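Long-range contacts in oxidoreductase, NAD-binding (Acidithiobacillus ferrooxidans, PDB 7BVJ), which catalyses the NAD(+)-dependent oxidation of the glucosamine 3-position of UDP-N-acetylglucosamine to a ketone, a step in lipid A biosynthesis: residues Thr173-Val178 with Leu201-Val206; Val180-Val185 with Val305-Phe310; Ile116-Arg121 with Val286-Val291; Pro124-Leu129 with Val233-Asn238. All blocks are in the same frame, centred on the assembly; numbering follows the deposited sequence.

Contact 1 (Thr173-Val178 with Leu201-Val206); sequences TGAEPV and LNNGTV
The entry into the edge strand 177-185, coming off helix 157-173, meets the Leu201-Gly204 type I turn of the next hairpin, with Glu176 and Asn202 carrying the polar part. Asn202 OD1 accepts the N-H of Glu176 at 3.0 Å in a nearly straight bond (172°), the donor standing above the amide plane. The two side chains run alongside each other, carboxylate and amide planes 81° apart, and Asn202 ND2 reaches Glu176 OE1 in a weak bond of 3.0 Å. The two methyls of Leu201 part: CD1 lies against Thr173 OG1 at 3.2 Å, a hydroxyl hydrogen-bonded to Thr169 O, while CD2 packs 3.5 Å from Pro177 CA. The CB of Ala175 sits 3.5 Å from Asn203 OD1, which accepts Thr205 N in an Asx turn. An alanine in place of Asn203 would probably leave Thr205 N without this acceptor and open a gap beside the Ala175 methyl. Thr205 CG2 closes the far end against Thr173 CG2 at 3.6 Å. Pro177 and Leu201 form an antiparallel, non-hydrogen-bonded pair, and the whole is a helix-to-strand connection packed on a tight turn at the border of the C-terminal domain's mixed sheet.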
loop_
_atom_site.group_PDB
_atom_site.type_symbol
_atom_site.label_atom_id
_atom_site.label_comp_id
_atom_site.label_asym_id
_atom_site.label_seq_id
_atom_site.Cartn_x
_atom_site.Cartn_y
_atom_site.Cartn_z
ATOM N N THR A 173 13.085 -1.453 -7.930
ATOM C CA THR A 173 13.765 -1.523 -9.218
ATOM C C THR A 173 13.758 -0.208 -9.983
ATOM O O THR A 173 14.705 0.076 -10.728
ATOM C CB THR A 173 13.138 -2.604 -10.101
ATOM O OG1 THR A 173 11.727 -2.350 -10.231
ATOM C CG2 THR A 173 13.389 -4.008 -9.499
ATOM N N GLY A 174 12.709 0.595 -9.845
ATOM C CA GLY A 174 12.601 1.755 -10.710
ATOM C C GLY A 174 12.357 1.416 -12.164
ATOM O O GLY A 174 12.553 2.267 -13.031
ATOM N N ALA A 175 11.905 0.200 -12.453
ATOM C CA ALA A 175 11.725 -0.273 -13.815
ATOM C C ALA A 175 10.241 -0.471 -14.115
ATOM O O ALA A 175 9.382 -0.358 -13.233
ATOM C CB ALA A 175 12.516 -1.568 -14.029
ATOM N N GLU A 176 9.943 -0.748 -15.388
ATOM C CA GLU A 176 8.592 -0.970 -15.876
ATOM C C GLU A 176 8.418 -2.399 -16.385
ATOM O O GLU A 176 9.340 -2.956 -16.991
ATOM C CB GLU A 176 8.239 0.009 -17.008
ATOM C CG GLU A 176 8.050 1.445 -16.559
ATOM C CD GLU A 176 9.371 2.204 -16.486
ATOM O OE1 GLU A 176 10.263 1.952 -17.330
ATOM O OE2 GLU A 176 9.525 3.044 -15.574
ATOM N N PRO A 177 7.239 -3.001 -16.191
ATOM C CA PRO A 177 7.031 -4.385 -16.646
ATOM C C PRO A 177 7.041 -4.491 -18.166
ATOM O O PRO A 177 6.462 -3.656 -18.870
ATOM C CB PRO A 177 5.648 -4.747 -16.081
ATOM C CG PRO A 177 5.308 -3.686 -15.116
ATOM C CD PRO A 177 6.027 -2.446 -15.570
ATOM N N VAL A 178 7.719 -5.534 -18.650
ATOM C CA VAL A 178 7.700 -5.909 -20.057
ATOM C C VAL A 178 6.852 -7.143 -20.297
ATOM O O VAL A 178 6.335 -7.311 -21.407
ATOM C CB VAL A 178 9.120 -6.152 -20.609
ATOM C CG1 VAL A 178 9.135 -6.011 -22.131
ATOM C CG2 VAL A 178 10.083 -5.238 -20.013
ATOM N N LEU A 201 10.631 -7.113 -15.822
ATOM C CA LEU A 201 10.721 -5.667 -15.973
ATOM C C LEU A 201 11.734 -5.301 -17.050
ATOM O O LEU A 201 12.495 -6.141 -17.531
ATOM C CB LEU A 201 11.107 -5.002 -14.654
ATOM C CG LEU A 201 10.239 -5.346 -13.437
ATOM C CD1 LEU A 201 10.696 -4.555 -12.233
ATOM C CD2 LEU A 201 8.768 -5.078 -13.695
ATOM N N ASN A 202 11.749 -4.018 -17.424
ATOM C CA ASN A 202 12.550 -3.609 -18.576
ATOM C C ASN A 202 14.027 -3.413 -18.259
ATOM O O ASN A 202 14.795 -3.114 -19.177
ATOM C CB ASN A 202 11.942 -2.356 -19.248
ATOM C CG ASN A 202 12.030 -1.090 -18.411
ATOM O OD1 ASN A 202 12.333 -1.112 -17.214
ATOM N ND2 ASN A 202 11.766 0.046 -19.063
ATOM N N ASN A 203 14.452 -3.613 -17.011
ATOM C CA ASN A 203 15.865 -3.683 -16.666
ATOM C C ASN A 203 16.340 -5.120 -16.520
ATOM O O ASN A 203 17.436 -5.348 -16.002
ATOM C CB ASN A 203 16.136 -2.919 -15.369
ATOM C CG ASN A 203 15.523 -3.609 -14.170
ATOM O OD1 ASN A 203 14.601 -4.413 -14.330
ATOM N ND2 ASN A 203 16.032 -3.316 -12.966
ATOM N N GLY A 204 15.505 -6.093 -16.909
ATOM C CA GLY A 204 15.773 -7.505 -16.731
ATOM C C GLY A 204 15.430 -8.107 -15.377
ATOM O O GLY A 204 15.619 -9.318 -15.206
ATOM N N THR A 205 14.970 -7.314 -14.401
ATOM C CA THR A 205 14.559 -7.875 -13.110
ATOM C C THR A 205 13.331 -8.768 -13.257
ATOM O O THR A 205 12.424 -8.480 -14.038
ATOM C CB THR A 205 14.230 -6.773 -12.093
ATOM O OG1 THR A 205 15.337 -5.881 -11.942
ATOM C CG2 THR A 205 13.916 -7.387 -10.726
ATOM N N VAL A 206 13.302 -9.855 -12.490
ATOM C CA VAL A 206 12.178 -10.787 -12.456
ATOM C C VAL A 206 11.595 -10.761 -11.051
ATOM O O VAL A 206 12.337 -10.817 -10.067
ATOM C CB VAL A 206 12.609 -12.217 -12.851
ATOM C CG1 VAL A 206 11.491 -13.256 -12.542
ATOM C CG2 VAL A 206 12.999 -12.277 -14.325
#

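Contact 2 (Val180-Val185 with Val305-Phe310); sequences VRAVGV and VAVEAF
Phe310, on the C-terminal helix 290-312, lies against Val183 and Gly184 of edge strand 177-185, where the helix packs on the mixed sheet of the Gfo/Idh/MocA C-terminal domain. Its CB approaches the carbonyl oxygen of Ala182 at 4.1 Å. With CG anti to the backbone N (chi1 -170°), the ring starts over the strand backbone, CG resting near Val183 CA. CD1 comes to 3.4 Å from Gly184 N, and CE1 passes Gly184 O at much the same separation. Along the opposite rim CE2 and then CZ touch Val183 CG1. Val183 CB stands over one ring face, 3.9 Å from the ring centroid and 13° off its normal, a CH-pi contact in which the two side chains run side by side. One turn back, small residues let the axes of the segments 180-185 and 305-310 approach to 6.5 Å, crossing at -53°. A CB on Gly184 would collide with Val307 CG1. Val307 also lies on Ala195 of the neighbouring strand 194-201, so the helix spans two strands. The other branch of Val307, CG2, meets the Ala182 methyl at 3.7 Å, and that same methyl touches Ala306 CB at 3.8 Å.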
loop_
_atom_site.group_PDB
_atom_site.type_symbol
_atom_site.label_atom_id
_atom_site.label_comp_id
_atom_site.label_asym_id
_atom_site.label_seq_id
_atom_site.Cartn_x
_atom_site.Cartn_y
_atom_site.Cartn_z
ATOM N N VAL A 180 4.165 -10.066 -18.173
ATOM C CA VAL A 180 3.492 -10.557 -16.980
ATOM C C VAL A 180 2.834 -11.885 -17.323
ATOM O O VAL A 180 2.063 -11.972 -18.285
ATOM C CB VAL A 180 2.456 -9.558 -16.439
ATOM C CG1 VAL A 180 1.555 -9.090 -17.533
ATOM C CG2 VAL A 180 1.632 -10.199 -15.348
ATOM N N ARG A 181 3.164 -12.918 -16.565
ATOM C CA ARG A 181 2.485 -14.192 -16.658
ATOM C C ARG A 181 2.018 -14.530 -15.263
ATOM O O ARG A 181 2.599 -14.060 -14.286
ATOM C CB ARG A 181 3.390 -15.296 -17.200
ATOM C CG ARG A 181 3.922 -15.014 -18.573
ATOM C CD ARG A 181 5.127 -15.879 -18.889
ATOM N NE ARG A 181 4.862 -16.748 -20.031
ATOM C CZ ARG A 181 4.814 -16.324 -21.290
ATOM N NH1 ARG A 181 5.015 -15.036 -21.565
ATOM N NH2 ARG A 181 4.570 -17.184 -22.273
ATOM N N ALA A 182 0.957 -15.327 -15.170
ATOM C CA ALA A 182 0.380 -15.601 -13.863
ATOM C C ALA A 182 -0.428 -16.889 -13.922
ATOM O O ALA A 182 -0.830 -17.355 -14.994
ATOM C CB ALA A 182 -0.494 -14.433 -13.383
ATOM N N VAL A 183 -0.636 -17.466 -12.736
ATOM C CA VAL A 183 -1.530 -18.595 -12.534
ATOM C C VAL A 183 -2.419 -18.275 -11.346
ATOM O O VAL A 183 -2.067 -17.475 -10.470
ATOM C CB VAL A 183 -0.781 -19.919 -12.288
ATOM C CG1 VAL A 183 0.120 -20.232 -13.450
ATOM C CG2 VAL A 183 0.021 -19.841 -10.974
ATOM N N GLY A 184 -3.573 -18.929 -11.320
ATOM C CA GLY A 184 -4.526 -18.746 -10.245
ATOM C C GLY A 184 -5.174 -20.064 -9.888
ATOM O O GLY A 184 -5.267 -20.977 -10.707
ATOM N N VAL A 185 -5.598 -20.161 -8.632
ATOM C CA VAL A 185 -6.341 -21.311 -8.136
ATOM C C VAL A 185 -7.578 -20.785 -7.410
ATOM O O VAL A 185 -7.464 -19.961 -6.487
ATOM C CB VAL A 185 -5.485 -22.200 -7.215
ATOM C CG1 VAL A 185 -6.332 -23.293 -6.601
ATOM C CG2 VAL A 185 -4.315 -22.814 -7.990
ATOM N N VAL A 305 -5.784 -9.717 -14.997
ATOM C CA VAL A 305 -6.277 -10.178 -16.280
ATOM C C VAL A 305 -5.639 -11.512 -16.626
ATOM O O VAL A 305 -6.312 -12.440 -17.099
ATOM C CB VAL A 305 -6.013 -9.120 -17.367
ATOM C CG1 VAL A 305 -5.969 -9.764 -18.745
ATOM C CG2 VAL A 305 -7.059 -8.013 -17.318
ATOM N N ALA A 306 -4.334 -11.639 -16.375
ATOM C CA ALA A 306 -3.654 -12.904 -16.633
ATOM C C ALA A 306 -4.228 -14.022 -15.771
ATOM O O ALA A 306 -4.378 -15.159 -16.229
ATOM C CB ALA A 306 -2.154 -12.751 -16.381
ATOM N N VAL A 307 -4.537 -13.715 -14.511
ATOM C CA VAL A 307 -5.050 -14.730 -13.593
ATOM C C VAL A 307 -6.422 -15.203 -14.052
ATOM O O VAL A 307 -6.683 -16.408 -14.157
ATOM C CB VAL A 307 -5.104 -14.187 -12.153
ATOM C CG1 VAL A 307 -5.910 -15.122 -11.287
ATOM C CG2 VAL A 307 -3.682 -13.968 -11.557
ATOM N N GLU A 308 -7.314 -14.252 -14.338
ATOM C CA GLU A 308 -8.640 -14.619 -14.822
ATOM C C GLU A 308 -8.563 -15.353 -16.160
ATOM O O GLU A 308 -9.419 -16.191 -16.455
ATOM C CB GLU A 308 -9.534 -13.374 -14.911
ATOM C CG GLU A 308 -9.538 -12.555 -13.586
ATOM C CD GLU A 308 -10.836 -11.796 -13.294
ATOM O OE1 GLU A 308 -10.765 -10.599 -12.915
ATOM O OE2 GLU A 308 -11.927 -12.404 -13.418
ATOM N N ALA A 309 -7.541 -15.072 -16.976
ATOM C CA ALA A 309 -7.400 -15.821 -18.224
ATOM C C ALA A 309 -6.983 -17.262 -17.951
ATOM O O ALA A 309 -7.536 -18.196 -18.542
ATOM C CB ALA A 309 -6.403 -15.135 -19.156
ATOM N N PHE A 310 -6.004 -17.463 -17.061
ATOM C CA PHE A 310 -5.650 -18.822 -16.645
ATOM C C PHE A 310 -6.873 -19.588 -16.151
ATOM O O PHE A 310 -7.089 -20.746 -16.524
ATOM C CB PHE A 310 -4.589 -18.780 -15.542
ATOM C CG PHE A 310 -3.976 -20.124 -15.215
ATOM C CD1 PHE A 310 -4.285 -20.766 -14.033
ATOM C CD2 PHE A 310 -3.036 -20.705 -16.055
ATOM C CE1 PHE A 310 -3.716 -21.996 -13.713
ATOM C CE2 PHE A 310 -2.459 -21.920 -15.728
ATOM C CZ PHE A 310 -2.804 -22.566 -14.562
#

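Contact 3 (Ile116-Arg121 with Val286-Val291); sequences IGHIKR and VFCDGV
A cysteine sulfur lies over the centre of a guanidinium: Cys288 SG stands 3.8 Å above the plane of Arg121. The same sulfur meets the edge of the His118 ring, 3.6 Å from CD2, so it touches two flat groups. The CB of Cys288 points toward the segment 116-121, and SG is anti to the backbone N (chi1 176°). The Arg121 chain, extended from CG to NE, carries the guanidinium across to the segment 286-291, where NH1 meets Phe287 O at 2.8 Å; the oxygen lies near the guanidinium plane, but the bond is bent and weak. NE makes a salt bridge to Asp167 of helix 157-173. A leucine in place of Arg121 would probably leave Asp167 without this charged mate and Phe287 O without its NH1 donor. The backbone of Ile116 is tied by its N-H to Cys288 O (3.0 Å, 162°). Phe287 sets CZ 3.1 Å from Ile116 O, while His118 O lies at the ring's edge near CE2. Asp289 N-caps helix 290-312 through Ala292 N. Here the last strand of the parallel Rossmann sheet, 114-117, passes into the C-terminal domain, and the arrangement belongs to the interdomain junction of the Gfo/Idh/MocA fold.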
loop_
_atom_site.group_PDB
_atom_site.type_symbol
_atom_site.label_atom_id
_atom_site.label_comp_id
_atom_site.label_asym_id
_atom_site.label_seq_id
_atom_site.Cartn_x
_atom_site.Cartn_y
_atom_site.Cartn_z
ATOM N N ILE A 116 -1.239 7.929 -2.140
ATOM C CA ILE A 116 -1.937 6.652 -2.089
ATOM C C ILE A 116 -1.392 5.881 -0.894
ATOM O O ILE A 116 -0.181 5.883 -0.647
ATOM C CB ILE A 116 -1.765 5.850 -3.397
ATOM C CG1 ILE A 116 -1.990 6.742 -4.618
ATOM C CG2 ILE A 116 -2.745 4.683 -3.449
ATOM C CD1 ILE A 116 -3.320 7.497 -4.608
ATOM N N GLY A 117 -2.284 5.223 -0.156
ATOM C CA GLY A 117 -1.903 4.474 1.027
ATOM C C GLY A 117 -1.214 3.142 0.779
ATOM O O GLY A 117 -1.775 2.082 1.066
ATOM N N HIS A 118 0.023 3.183 0.277
ATOM C CA HIS A 118 0.810 1.977 0.053
ATOM C C HIS A 118 1.759 1.798 1.233
ATOM O O HIS A 118 2.959 2.106 1.173
ATOM C CB HIS A 118 1.532 2.057 -1.285
ATOM C CG HIS A 118 0.660 1.671 -2.436
ATOM N ND1 HIS A 118 0.194 0.389 -2.607
ATOM C CD2 HIS A 118 0.133 2.404 -3.445
ATOM C CE1 HIS A 118 -0.558 0.336 -3.692
ATOM N NE2 HIS A 118 -0.617 1.547 -4.216
ATOM N N ILE A 119 1.192 1.227 2.300
ATOM C CA ILE A 119 1.798 1.229 3.629
ATOM C C ILE A 119 3.159 0.532 3.664
ATOM O O ILE A 119 4.051 0.955 4.415
ATOM C CB ILE A 119 0.813 0.619 4.651
ATOM C CG1 ILE A 119 1.282 0.892 6.087
ATOM C CG2 ILE A 119 0.584 -0.890 4.396
ATOM C CD1 ILE A 119 0.158 0.989 7.110
ATOM N N LYS A 120 3.373 -0.502 2.844
ATOM C CA LYS A 120 4.582 -1.373 2.858
ATOM C C LYS A 120 5.832 -0.565 2.521
ATOM O O LYS A 120 6.870 -0.994 2.819
ATOM C CB LYS A 120 4.397 -2.520 1.867
ATOM C CG LYS A 120 4.270 -3.916 2.422
ATOM C CD LYS A 120 2.943 -4.229 2.995
ATOM C CE LYS A 120 3.034 -4.349 4.499
ATOM N NZ LYS A 120 1.695 -4.408 5.102
ATOM N N ARG A 121 5.671 0.577 1.889
ATOM C CA ARG A 121 6.819 1.417 1.591
ATOM C C ARG A 121 7.457 1.963 2.855
ATOM O O ARG A 121 8.663 2.234 2.852
ATOM C CB ARG A 121 6.425 2.581 0.692
ATOM C CG ARG A 121 5.997 2.222 -0.706
ATOM C CD ARG A 121 5.943 3.451 -1.562
ATOM N NE ARG A 121 5.668 3.148 -2.965
ATOM C CZ ARG A 121 6.036 3.938 -3.964
ATOM N NH1 ARG A 121 6.670 5.064 -3.697
ATOM N NH2 ARG A 121 5.768 3.615 -5.214
ATOM N N VAL A 286 5.871 13.172 -1.539
ATOM C CA VAL A 286 5.231 12.263 -0.611
ATOM C C VAL A 286 5.715 10.833 -0.864
ATOM O O VAL A 286 6.237 10.509 -1.928
ATOM C CB VAL A 286 3.703 12.410 -0.760
ATOM C CG1 VAL A 286 3.186 11.605 -1.973
ATOM C CG2 VAL A 286 2.984 12.070 0.519
ATOM N N PHE A 287 5.559 9.965 0.144
ATOM C CA PHE A 287 6.128 8.616 0.063
ATOM C C PHE A 287 5.571 7.815 -1.119
ATOM O O PHE A 287 6.287 6.979 -1.692
ATOM C CB PHE A 287 5.865 7.849 1.359
ATOM C CG PHE A 287 4.445 7.400 1.478
ATOM C CD1 PHE A 287 3.453 8.305 1.858
ATOM C CD2 PHE A 287 4.077 6.103 1.140
ATOM C CE1 PHE A 287 2.137 7.913 1.928
ATOM C CE2 PHE A 287 2.753 5.706 1.210
ATOM C CZ PHE A 287 1.786 6.615 1.597
ATOM N N CYS A 288 4.304 8.024 -1.487
ATOM C CA CYS A 288 3.754 7.368 -2.671
ATOM C C CYS A 288 2.697 8.287 -3.257
ATOM O O CYS A 288 1.641 8.474 -2.639
ATOM C CB CYS A 288 3.168 5.998 -2.334
ATOM S SG CYS A 288 2.363 5.171 -3.728
ATOM N N ASP A 289 2.962 8.836 -4.448
ATOM C CA ASP A 289 2.028 9.794 -5.019
ATOM C C ASP A 289 1.079 9.110 -6.002
ATOM O O ASP A 289 1.126 7.894 -6.199
ATOM C CB ASP A 289 2.780 10.971 -5.649
ATOM C CG ASP A 289 3.491 10.621 -6.963
ATOM O OD1 ASP A 289 3.377 9.488 -7.484
ATOM O OD2 ASP A 289 4.183 11.524 -7.483
ATOM N N GLY A 290 0.209 9.916 -6.626
ATOM C CA GLY A 290 -0.750 9.379 -7.579
ATOM C C GLY A 290 -0.094 8.641 -8.734
ATOM O O GLY A 290 -0.591 7.601 -9.180
ATOM N N VAL A 291 1.040 9.161 -9.218
ATOM C CA VAL A 291 1.736 8.562 -10.360
ATOM C C VAL A 291 2.184 7.145 -10.028
ATOM O O VAL A 291 1.926 6.199 -10.785
ATOM C CB VAL A 291 2.916 9.453 -10.789
ATOM C CG1 VAL A 291 3.745 8.758 -11.846
ATOM C CG2 VAL A 291 2.392 10.796 -11.302
#

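Contact 4 (Pro124-Leu129 with Val233-Asn238); sequences PAIQYL and VDFLNN
Val233 directs CG1 anti to its backbone N (chi1 179°) and CG2 anti to the carbonyl carbon, so its two methyls face different residues of helix 124-132. CG1 touches the CB of Ala125 at 3.6 Å. CG2 meets Leu129 CD1 at 4.0 Å, one helical turn further on, the two side chains sliding past each other in opposite directions. Val233 CG1 also lies over the centre of the Phe235 ring, 3.7 Å above its plane, so that methyl touches both the ring face and the helix. The ring is used at its edge as well: Ile126 reaches it with CD1, 3.2 Å from CE2 and near its plane. Leu168 of helix 157-173 touches both Ile126 and Phe235, and His123 packs edge-to-face with the ring while its NE2 bonds to Phe235 O. At the first turn of the helix, the Asn238 side chain crosses that of Pro124 at about a right angle and rests OD1 3.5 Å from its CG. The turn leading to Asn238 is itself braced by Asp234 OD1, which accepts Asn237 N at 3.1 Å in an Asx motif. The whole is largely apolar packing of a helix on the end of a strand and its turn, within the C-terminal domain.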
loop_
_atom_site.group_PDB
_atom_site.type_symbol
_atom_site.label_atom_id
_atom_site.label_comp_id
_atom_site.label_asym_id
_atom_site.label_seq_id
_atom_site.Cartn_x
_atom_site.Cartn_y
_atom_site.Cartn_z
ATOM N N PRO A 124 9.732 -0.852 8.254
ATOM C CA PRO A 124 11.127 -0.603 8.671
ATOM C C PRO A 124 12.170 -1.332 7.827
ATOM O O PRO A 124 13.254 -0.787 7.568
ATOM C CB PRO A 124 11.142 -1.084 10.132
ATOM C CG PRO A 124 9.727 -0.984 10.596
ATOM C CD PRO A 124 8.849 -1.194 9.390
ATOM N N ALA A 125 11.872 -2.555 7.386
ATOM C CA ALA A 125 12.842 -3.290 6.584
ATOM C C ALA A 125 13.048 -2.625 5.231
ATOM O O ALA A 125 14.184 -2.537 4.735
ATOM C CB ALA A 125 12.386 -4.736 6.407
ATOM N N ILE A 126 11.968 -2.121 4.636
ATOM C CA ILE A 126 12.085 -1.489 3.326
ATOM C C ILE A 126 12.820 -0.159 3.451
ATOM O O ILE A 126 13.637 0.196 2.597
ATOM C CB ILE A 126 10.695 -1.319 2.681
ATOM C CG1 ILE A 126 10.294 -2.555 1.869
ATOM C CG2 ILE A 126 10.712 -0.159 1.687
ATOM C CD1 ILE A 126 10.486 -3.883 2.548
ATOM N N GLN A 127 12.551 0.595 4.515
ATOM C CA GLN A 127 13.260 1.854 4.705
ATOM C C GLN A 127 14.748 1.603 4.879
ATOM O O GLN A 127 15.576 2.304 4.289
ATOM C CB GLN A 127 12.689 2.610 5.909
ATOM C CG GLN A 127 13.376 3.952 6.209
ATOM C CD GLN A 127 12.419 4.982 6.811
ATOM O OE1 GLN A 127 11.234 5.039 6.448
ATOM N NE2 GLN A 127 12.927 5.799 7.738
ATOM N N TYR A 128 15.098 0.577 5.660
ATOM C CA TYR A 128 16.503 0.251 5.853
ATOM C C TYR A 128 17.165 -0.146 4.540
ATOM O O TYR A 128 18.300 0.266 4.256
ATOM C CB TYR A 128 16.647 -0.870 6.882
ATOM C CG TYR A 128 18.098 -1.225 7.149
ATOM C CD1 TYR A 128 18.750 -2.186 6.386
ATOM C CD2 TYR A 128 18.814 -0.593 8.155
ATOM C CE1 TYR A 128 20.060 -2.506 6.615
ATOM C CE2 TYR A 128 20.129 -0.911 8.391
ATOM C CZ TYR A 128 20.744 -1.867 7.617
ATOM O OH TYR A 128 22.051 -2.192 7.853
ATOM N N LEU A 129 16.482 -0.964 3.735
ATOM C CA LEU A 129 17.090 -1.440 2.495
ATOM C C LEU A 129 17.211 -0.315 1.478
ATOM O O LEU A 129 18.176 -0.264 0.706
ATOM C CB LEU A 129 16.279 -2.608 1.920
ATOM C CG LEU A 129 16.439 -3.932 2.660
ATOM C CD1 LEU A 129 15.367 -4.893 2.235
ATOM C CD2 LEU A 129 17.845 -4.485 2.413
ATOM N N VAL A 233 13.302 -10.845 4.277
ATOM C CA VAL A 233 12.465 -9.967 5.078
ATOM C C VAL A 233 11.250 -10.765 5.531
ATOM O O VAL A 233 10.508 -11.308 4.697
ATOM C CB VAL A 233 12.024 -8.727 4.288
ATOM C CG1 VAL A 233 11.122 -7.836 5.152
ATOM C CG2 VAL A 233 13.214 -7.948 3.795
ATOM N N ASP A 234 11.050 -10.831 6.848
ATOM C CA ASP A 234 9.799 -11.280 7.454
ATOM C C ASP A 234 9.058 -10.021 7.886
ATOM O O ASP A 234 9.364 -9.432 8.932
ATOM C CB ASP A 234 10.055 -12.196 8.640
ATOM C CG ASP A 234 8.801 -12.925 9.105
ATOM O OD1 ASP A 234 7.645 -12.414 8.959
ATOM O OD2 ASP A 234 8.994 -14.031 9.642
ATOM N N PHE A 235 8.111 -9.598 7.045
ATOM C CA PHE A 235 7.308 -8.417 7.322
ATOM C C PHE A 235 6.510 -8.581 8.611
ATOM O O PHE A 235 6.416 -7.646 9.418
ATOM C CB PHE A 235 6.362 -8.151 6.149
ATOM C CG PHE A 235 7.040 -7.560 4.940
ATOM C CD1 PHE A 235 7.140 -8.283 3.759
ATOM C CD2 PHE A 235 7.562 -6.279 4.982
ATOM C CE1 PHE A 235 7.767 -7.740 2.634
ATOM C CE2 PHE A 235 8.192 -5.719 3.868
ATOM C CZ PHE A 235 8.292 -6.452 2.690
ATOM N N LEU A 236 5.925 -9.762 8.816
ATOM C CA LEU A 236 5.072 -9.986 9.978
ATOM C C LEU A 236 5.869 -9.876 11.268
ATOM O O LEU A 236 5.507 -9.118 12.178
ATOM C CB LEU A 236 4.405 -11.360 9.876
ATOM C CG LEU A 236 2.898 -11.398 10.092
ATOM C CD1 LEU A 236 2.225 -10.278 9.314
ATOM C CD2 LEU A 236 2.360 -12.751 9.668
ATOM N N ASN A 237 6.972 -10.612 11.354
ATOM C CA ASN A 237 7.790 -10.630 12.553
ATOM C C ASN A 237 8.801 -9.496 12.600
ATOM O O ASN A 237 9.532 -9.389 13.586
ATOM C CB ASN A 237 8.473 -11.989 12.673
ATOM C CG ASN A 237 7.462 -13.123 12.773
ATOM O OD1 ASN A 237 6.308 -12.899 13.141
ATOM N ND2 ASN A 237 7.880 -14.335 12.434
ATOM N N ASN A 238 8.828 -8.643 11.573
ATOM C CA ASN A 238 9.678 -7.452 11.502
ATOM C C ASN A 238 11.167 -7.797 11.619
ATOM O O ASN A 238 11.915 -7.164 12.373
ATOM C CB ASN A 238 9.262 -6.421 12.561
ATOM C CG ASN A 238 9.721 -5.000 12.224
ATOM O OD1 ASN A 238 9.431 -4.475 11.147
ATOM N ND2 ASN A 238 10.436 -4.373 13.152
#

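Overall arrangement
Contacts 1, 2 and 4 all reach the mixed sheet of the C-terminal domain, whereas contact 3 sits where that domain meets the Rossmann sheet. Contacts 1 and 2 share strand 177-185, their centres about 19 Å apart. Contacts 2 and 3 lie toward opposite ends of the long C-terminal helix, their centres about 26 Å apart. Contacts 3 and 4 touch: Arg121 O is 3.4 Å from Ile126 CG2, linking the interdomain junction to the first helix after it. In contact 3 Gly117 lies about 11 Å from the bound NAD and about 8 Å from Leu14, which binds it. The side chain of Val233 in contact 4 lies about 8 Å from the bound disulfonic acid.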